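Local coordinates for 6-phosphogluconolactonase (PDB 6VYE), which probably catalyses the hydrolysis of 6-phosphogluconolactone to 6-phosphogluconate, the second step of the pentose phosphate pathway, at residues C29-I32 with V33-I36; L62-E65 with E66-L70; N95-M98 with A99-L103. All coordinates share one frame; numbering follows the deposited sequence.

Contact 1: C29-I32 with V33-I36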
loop_
_atom_site.group_PDB
_atom_site.type_symbol
_atom_site.label_atom_id
_atom_site.label_comp_id
_atom_site.label_asym_id
_atom_site.label_seq_id
_atom_site.Cartn_x
_atom_site.Cartn_y
_atom_site.Cartn_z
ATOM N N CYS A 29 -3.368 5.599 -12.153
ATOM C CA CYS A 29 -2.426 5.342 -13.256
ATOM C C CYS A 29 -1.750 6.645 -13.704
ATOM O O CYS A 29 -0.490 6.662 -13.813
ATOM C CB CYS A 29 -3.175 4.689 -14.406
ATOM S SG CYS A 29 -2.056 4.204 -15.739
ATOM N N LYS A 30 -2.511 7.723 -13.872
ATOM C CA LYS A 30 -1.979 9.035 -14.338
ATOM C C LYS A 30 -0.984 9.554 -13.288
ATOM O O LYS A 30 0.134 9.992 -13.655
ATOM C CB LYS A 30 -3.109 10.050 -14.554
ATOM C CG LYS A 30 -2.673 11.416 -15.076
ATOM C CD LYS A 30 -3.820 12.327 -15.475
ATOM C CE LYS A 30 -3.363 13.628 -16.111
ATOM N NZ LYS A 30 -4.489 14.561 -16.382
ATOM N N LYS A 31 -1.385 9.504 -12.018
ATOM C CA LYS A 31 -0.535 9.947 -10.885
ATOM C C LYS A 31 0.777 9.141 -10.900
ATOM O O LYS A 31 1.829 9.772 -10.812
ATOM C CB LYS A 31 -1.282 9.801 -9.553
ATOM C CG LYS A 31 -0.543 10.390 -8.354
ATOM C CD LYS A 31 -0.011 11.782 -8.630
ATOM C CE LYS A 31 -0.073 12.715 -7.453
ATOM N NZ LYS A 31 0.402 14.060 -7.850
ATOM N N ILE A 32 0.705 7.802 -10.940
ATOM C CA ILE A 32 1.929 6.949 -10.927
ATOM C C ILE A 32 2.851 7.319 -12.094
ATOM O O ILE A 32 4.053 7.549 -11.858
ATOM C CB ILE A 32 1.592 5.445 -10.894
ATOM C CG1 ILE A 32 0.978 5.029 -9.559
ATOM C CG2 ILE A 32 2.822 4.601 -11.213
ATOM C CD1 ILE A 32 0.113 3.789 -9.665
ATOM N N VAL A 33 2.315 7.445 -13.293
ATOM C CA VAL A 33 3.102 7.790 -14.515
ATOM C C VAL A 33 3.711 9.182 -14.350
ATOM O O VAL A 33 4.884 9.308 -14.656
ATOM C CB VAL A 33 2.274 7.641 -15.802
ATOM C CG1 VAL A 33 2.981 8.212 -17.031
ATOM C CG2 VAL A 33 1.918 6.183 -16.036
ATOM N N GLU A 34 2.969 10.159 -13.848
ATOM C CA GLU A 34 3.480 11.522 -13.568
ATOM C C GLU A 34 4.674 11.447 -12.614
ATOM O O GLU A 34 5.653 12.189 -12.848
ATOM C CB GLU A 34 2.419 12.394 -12.885
ATOM C CG GLU A 34 1.541 13.155 -13.849
ATOM C CD GLU A 34 0.282 13.758 -13.242
ATOM O OE1 GLU A 34 0.109 13.706 -11.976
ATOM O OE2 GLU A 34 -0.542 14.243 -14.037
ATOM N N ILE A 35 4.584 10.623 -11.551
ATOM C CA ILE A 35 5.676 10.510 -10.550
ATOM C C ILE A 35 6.885 9.890 -11.272
ATOM O O ILE A 35 7.995 10.323 -11.038
ATOM C CB ILE A 35 5.219 9.683 -9.319
ATOM C CG1 ILE A 35 4.135 10.423 -8.525
ATOM C CG2 ILE A 35 6.409 9.300 -8.455
ATOM C CD1 ILE A 35 3.444 9.548 -7.520
ATOM N N ILE A 36 6.670 8.902 -12.137
ATOM C CA ILE A 36 7.782 8.235 -12.880
ATOM C C ILE A 36 8.492 9.298 -13.722
ATOM O O ILE A 36 9.716 9.443 -13.612
ATOM C CB ILE A 36 7.279 7.064 -13.735
ATOM C CG1 ILE A 36 6.790 5.908 -12.859
ATOM C CG2 ILE A 36 8.375 6.624 -14.715
ATOM C CD1 ILE A 36 6.044 4.833 -13.595
#
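I32 and I36 meet one turn apart on the buried side of a continuous helix. The methyl CG2 of I32 lies 4.0 Å from CD1 of I36, and the two side chains cross at a slant. In I36, CG1 stands beside its own backbone N, anti to the carbonyl carbon (chi1 -68°). This turns the longer branch back along the helix, and CG1 comes within 3.3 Å of the carbonyl oxygen I32 O. I35 uses the same torsion, and its CG1 packs over K31 O. Next to this apolar strip, SG of C29 and CG2 of V33 lie 4.4 Å apart, a looser fit. The backbone beneath is regular. V33 N, E34 N, I35 N and I36 N bond to the carbonyl oxygens of C29, K30, K31 and I32; the bond from E34 N to K30 O is 2.8 Å long.

The helix, 24-38, flanks the main mixed sheet of an alpha/beta fold of the glucosamine-6-phosphate isomerase/6-phosphogluconolactonase family. I32 and K31 touch I221 of strand 219-224. C29 packs on L59 of helix 54-66.

The solvent side belongs to K30 and E34, and it is polar and looser. E34 reaches back between two lysines. Its OE2 lies 3.6 Å from CE of K30, and its OE1 lies 3.9 Å from CD of K31. The contacts with the carboxylate are thus made largely by the aliphatic parts of the lysines. K31 NZ stays 4.2 Å from E34 OE1, beyond a salt bridge, so any attraction between the charges is probably mild. K31 is bent at two places and crosses E34 at about a right angle. It lies between the solvent side and the sheet, where its side chain also meets D256 and T258 of strand 256-262.

Contact 2: L62-E65 with E66-L70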
loop_
_atom_site.group_PDB
_atom_site.type_symbol
_atom_site.label_atom_id
_atom_site.label_comp_id
_atom_site.label_asym_id
_atom_site.label_seq_id
_atom_site.Cartn_x
_atom_site.Cartn_y
_atom_site.Cartn_z
ATOM N N LEU A 62 -4.631 -1.667 -16.373
ATOM C CA LEU A 62 -4.486 -0.400 -17.117
ATOM C C LEU A 62 -2.998 -0.133 -17.411
ATOM O O LEU A 62 -2.702 0.123 -18.583
ATOM C CB LEU A 62 -5.160 0.704 -16.304
ATOM C CG LEU A 62 -5.235 2.079 -16.952
ATOM C CD1 LEU A 62 -5.754 2.008 -18.398
ATOM C CD2 LEU A 62 -6.119 2.982 -16.111
ATOM N N LEU A 63 -2.095 -0.252 -16.423
ATOM C CA LEU A 63 -0.626 -0.063 -16.603
ATOM C C LEU A 63 -0.119 -1.030 -17.679
ATOM O O LEU A 63 0.735 -0.618 -18.508
ATOM C CB LEU A 63 0.118 -0.274 -15.271
ATOM C CG LEU A 63 -0.045 0.841 -14.241
ATOM C CD1 LEU A 63 0.411 0.420 -12.850
ATOM C CD2 LEU A 63 0.699 2.083 -14.662
ATOM N N HIS A 64 -0.618 -2.272 -17.657
ATOM C CA HIS A 64 -0.192 -3.360 -18.567
ATOM C C HIS A 64 -0.625 -3.039 -20.000
ATOM O O HIS A 64 0.179 -3.253 -20.907
ATOM C CB HIS A 64 -0.769 -4.715 -18.142
ATOM C CG HIS A 64 -0.273 -5.836 -18.988
ATOM N ND1 HIS A 64 -1.003 -6.359 -20.039
ATOM C CD2 HIS A 64 0.897 -6.514 -18.962
ATOM C CE1 HIS A 64 -0.306 -7.329 -20.610
ATOM N NE2 HIS A 64 0.862 -7.440 -19.977
ATOM N N GLU A 65 -1.846 -2.549 -20.190
ATOM C CA GLU A 65 -2.412 -2.264 -21.531
ATOM C C GLU A 65 -1.804 -0.962 -22.083
ATOM O O GLU A 65 -1.599 -0.896 -23.293
ATOM C CB GLU A 65 -3.945 -2.142 -21.526
ATOM C CG GLU A 65 -4.730 -3.203 -20.750
ATOM C CD GLU A 65 -4.325 -4.676 -20.821
ATOM O OE1 GLU A 65 -4.757 -5.451 -19.892
ATOM O OE2 GLU A 65 -3.588 -5.065 -21.784
ATOM N N GLU A 66 -1.538 0.051 -21.259
ATOM C CA GLU A 66 -1.189 1.398 -21.781
ATOM C C GLU A 66 0.259 1.803 -21.499
ATOM O O GLU A 66 0.701 2.760 -22.128
ATOM C CB GLU A 66 -2.151 2.433 -21.218
ATOM C CG GLU A 66 -3.520 2.289 -21.857
ATOM C CD GLU A 66 -4.561 3.262 -21.378
ATOM O OE1 GLU A 66 -5.733 3.105 -21.799
ATOM O OE2 GLU A 66 -4.187 4.172 -20.598
ATOM N N HIS A 67 0.968 1.146 -20.582
ATOM C CA HIS A 67 2.307 1.622 -20.141
ATOM C C HIS A 67 3.326 0.477 -20.093
ATOM O O HIS A 67 4.337 0.607 -19.391
ATOM C CB HIS A 67 2.179 2.424 -18.861
ATOM C CG HIS A 67 1.362 3.658 -19.031
ATOM N ND1 HIS A 67 1.810 4.761 -19.724
ATOM C CD2 HIS A 67 0.115 3.972 -18.610
ATOM C CE1 HIS A 67 0.881 5.693 -19.722
ATOM N NE2 HIS A 67 -0.148 5.250 -19.025
ATOM N N LEU A 68 3.124 -0.578 -20.865
ATOM C CA LEU A 68 4.040 -1.742 -20.765
ATOM C C LEU A 68 5.456 -1.348 -21.195
ATOM O O LEU A 68 6.431 -1.874 -20.626
ATOM C CB LEU A 68 3.553 -2.912 -21.611
ATOM C CG LEU A 68 4.251 -4.237 -21.306
ATOM C CD1 LEU A 68 4.338 -4.491 -19.799
ATOM C CD2 LEU A 68 3.505 -5.379 -21.981
ATOM N N HIS A 69 5.583 -0.515 -22.221
ATOM C CA HIS A 69 6.896 -0.085 -22.737
ATOM C C HIS A 69 7.683 0.619 -21.618
ATOM O O HIS A 69 8.892 0.386 -21.483
ATOM C CB HIS A 69 6.726 0.803 -23.979
ATOM C CG HIS A 69 8.054 1.098 -24.576
ATOM N ND1 HIS A 69 8.777 2.245 -24.246
ATOM C CD2 HIS A 69 8.838 0.362 -25.390
ATOM C CE1 HIS A 69 9.930 2.206 -24.903
ATOM N NE2 HIS A 69 9.997 1.064 -25.586
ATOM N N LEU A 70 6.998 1.460 -20.854
ATOM C CA LEU A 70 7.591 2.260 -19.777
ATOM C C LEU A 70 8.087 1.307 -18.688
ATOM O O LEU A 70 9.164 1.569 -18.158
ATOM C CB LEU A 70 6.542 3.238 -19.258
ATOM C CG LEU A 70 6.951 4.090 -18.069
ATOM C CD1 LEU A 70 8.181 4.911 -18.391
ATOM C CD2 LEU A 70 5.818 5.008 -17.655
HETATM O O HOH W 1 1.194 -0.847 -23.460
#
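E66 touches L62 where helix 54-66 ends, and the chain turns there into the short helix 68-73. This is a tight helix-to-helix junction on the surface of the alpha/beta fold, with H67 at the N-cap position of the second helix. E66 N bonds to L62 O at 2.9 Å, nearly in line with the carbonyl. The extended E66 side chain runs back obliquely across L62: CD of E66 is 3.4 Å from CD1 of L62, and both carboxylate oxygens are close to the same methyl. The first torsion sets this course, with CG beside the backbone N (chi1 -72°).

The helical backbone breaks at H67. Its N still reaches L63 O at 2.7 Å. The bond is bent (136° at the hydrogen), and the donor sits above the carbonyl plane. CB of H67 also packs on L63 O. The imidazole lies against C29 of helix 24-38, and a glycerol, probably from the crystallisation liquor, is bound close by.

L68 opens the second helix. Its N bonds to a water, which donates a weak bond to E65 O and so bridges the two helices. The L68 side chain runs side by side with H64, pointing the same way. CD2 of L68 lies 3.9 Å from NE2 of H64, set obliquely to the ring. CB of L68 packs 3.5 Å from H64 O. The H64 ring has polar partners at both nitrogens: NE2 bonds to D106, and ND1 makes a weak 3.4 Å bond to OE2 of E65. At L70 a weak backbone bond returns from its N to H67 O, at 3.2 Å.

Contact 3: N95-M98 with A99-L103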
loop_
_atom_site.group_PDB
_atom_site.type_symbol
_atom_site.label_atom_id
_atom_site.label_comp_id
_atom_site.label_asym_id
_atom_site.label_seq_id
_atom_site.Cartn_x
_atom_site.Cartn_y
_atom_site.Cartn_z
ATOM N N ASN A 95 -1.981 -11.573 -3.111
ATOM C CA ASN A 95 -1.813 -10.257 -3.796
ATOM C C ASN A 95 -0.828 -10.416 -4.968
ATOM O O ASN A 95 -1.047 -9.836 -6.058
ATOM C CB ASN A 95 -1.347 -9.176 -2.816
ATOM C CG ASN A 95 -2.413 -8.804 -1.795
ATOM O OD1 ASN A 95 -3.591 -8.975 -2.041
ATOM N ND2 ASN A 95 -2.021 -8.276 -0.652
ATOM N N TYR A 96 0.215 -11.212 -4.786
ATOM C CA TYR A 96 1.216 -11.479 -5.853
ATOM C C TYR A 96 0.528 -12.169 -7.052
ATOM O O TYR A 96 0.710 -11.703 -8.212
ATOM C CB TYR A 96 2.407 -12.262 -5.319
ATOM C CG TYR A 96 3.328 -12.669 -6.430
ATOM C CD1 TYR A 96 3.870 -11.701 -7.257
ATOM C CD2 TYR A 96 3.585 -13.999 -6.720
ATOM C CE1 TYR A 96 4.675 -12.040 -8.325
ATOM C CE2 TYR A 96 4.399 -14.357 -7.787
ATOM C CZ TYR A 96 4.951 -13.366 -8.581
ATOM O OH TYR A 96 5.751 -13.653 -9.642
ATOM N N ASN A 97 -0.309 -13.180 -6.797
ATOM C CA ASN A 97 -1.039 -13.917 -7.871
ATOM C C ASN A 97 -1.860 -12.936 -8.726
ATOM O O ASN A 97 -1.792 -13.013 -10.008
ATOM C CB ASN A 97 -1.934 -15.012 -7.291
ATOM C CG ASN A 97 -2.683 -15.775 -8.364
ATOM O OD1 ASN A 97 -2.060 -16.378 -9.226
ATOM N ND2 ASN A 97 -4.001 -15.728 -8.330
ATOM N N MET A 98 -2.589 -12.024 -8.078
ATOM C CA MET A 98 -3.463 -11.037 -8.769
ATOM C C MET A 98 -2.599 -10.054 -9.588
ATOM O O MET A 98 -2.906 -9.821 -10.776
ATOM C CB MET A 98 -4.340 -10.297 -7.747
ATOM C CG MET A 98 -5.196 -9.189 -8.347
ATOM S SD MET A 98 -4.360 -7.536 -8.537
ATOM C CE MET A 98 -4.595 -6.823 -6.909
ATOM N N ALA A 99 -1.564 -9.471 -8.983
ATOM C CA ALA A 99 -0.664 -8.484 -9.632
ATOM C C ALA A 99 0.021 -9.154 -10.835
ATOM O O ALA A 99 0.171 -8.491 -11.858
ATOM C CB ALA A 99 0.357 -7.943 -8.621
ATOM N N ARG A 100 0.426 -10.417 -10.678
ATOM C CA ARG A 100 1.125 -11.227 -11.699
ATOM C C ARG A 100 0.183 -11.439 -12.894
ATOM O O ARG A 100 0.649 -11.204 -14.039
ATOM C CB ARG A 100 1.607 -12.549 -11.091
ATOM C CG ARG A 100 2.476 -13.404 -12.006
ATOM C CD ARG A 100 2.459 -14.885 -11.684
ATOM N NE ARG A 100 1.747 -15.670 -12.709
ATOM C CZ ARG A 100 0.543 -16.267 -12.589
ATOM N NH1 ARG A 100 0.062 -16.962 -13.608
ATOM N NH2 ARG A 100 -0.169 -16.202 -11.471
ATOM N N GLN A 101 -1.087 -11.816 -12.659
ATOM C CA GLN A 101 -2.031 -12.083 -13.772
ATOM C C GLN A 101 -2.255 -10.783 -14.553
ATOM O O GLN A 101 -2.300 -10.827 -15.799
ATOM C CB GLN A 101 -3.325 -12.703 -13.252
ATOM C CG GLN A 101 -3.146 -14.142 -12.784
ATOM C CD GLN A 101 -4.357 -14.736 -12.105
ATOM O OE1 GLN A 101 -4.523 -15.954 -12.079
ATOM N NE2 GLN A 101 -5.220 -13.885 -11.562
ATOM N N ALA A 102 -2.346 -9.658 -13.853
ATOM C CA ALA A 102 -2.788 -8.359 -14.403
ATOM C C ALA A 102 -1.641 -7.642 -15.121
ATOM O O ALA A 102 -1.930 -6.867 -16.068
ATOM C CB ALA A 102 -3.342 -7.509 -13.291
ATOM N N LEU A 103 -0.406 -7.824 -14.660
ATOM C CA LEU A 103 0.754 -6.962 -15.046
ATOM C C LEU A 103 2.099 -7.700 -14.912
ATOM O O LEU A 103 2.857 -7.662 -15.858
ATOM C CB LEU A 103 0.725 -5.720 -14.146
ATOM C CG LEU A 103 1.942 -4.808 -14.230
ATOM C CD1 LEU A 103 2.140 -4.256 -15.636
ATOM C CD2 LEU A 103 1.813 -3.681 -13.218
#
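Helix 95-104 is held here by bonds from A99 N, R100 N, Q101 N and A102 N to the carbonyl oxygens of N95, Y96, N97 and M98, and it widens into a pi-type turn at 100-103. Y96 and R100 form one side of it. CB of R100 sits 4.1 Å above one face of the Y96 ring, offset toward the rim. CG of R100 passes 4.0 Å from the ring OH. The ring and guanidinium planes are 58° apart, so they do not stack.

N97 approaches the guanidinium at its edge, in plane. Its OD1 is 2.9 Å from NH2 of R100, with the amide turned 30° from the guanidinium. N97 CG lies anti to the backbone N (chi1 -180°), which brings the amide alongside R100. The Q101 amide is only loosely set against that of N97: OE1 of Q101 is 3.8 Å from ND2 of N97.

M98 folds over the backbone. Bends at chi2 and chi3 leave SD 3.4 Å from A99 N. CB of A102 packs 3.4 Å from M98 O. A99 is buried, and its CB touches F81 of strand 77-85.

E84 of that strand accepts bonds from N95 N and Y96 N. S94, just before the helix, accepts one from N97 N through OG, as a serine N-cap does.

Overall arrangement
The three contacts follow one another along the chain, each local, between residues adjoining in the chain. Contact 1 lies on helix 24-38, contact 2 joins helices 54-66 and 68-73, and contact 3 lies on helix 95-104. The centres of contacts 1 and 2 are about 12 Å apart, and C29 and V33 pack on L62, L63 and H67. The centres of contacts 2 and 3 are about 14 Å apart; H64 packs on the backbone of A102 and L103. Contact 2 thus touches both others, while contacts 1 and 3 stay about 8 Å apart at their nearest atoms. Contact 1's helix packs on strands 219-224 and 256-262, contact 3's on strand 77-85 of the same sheet.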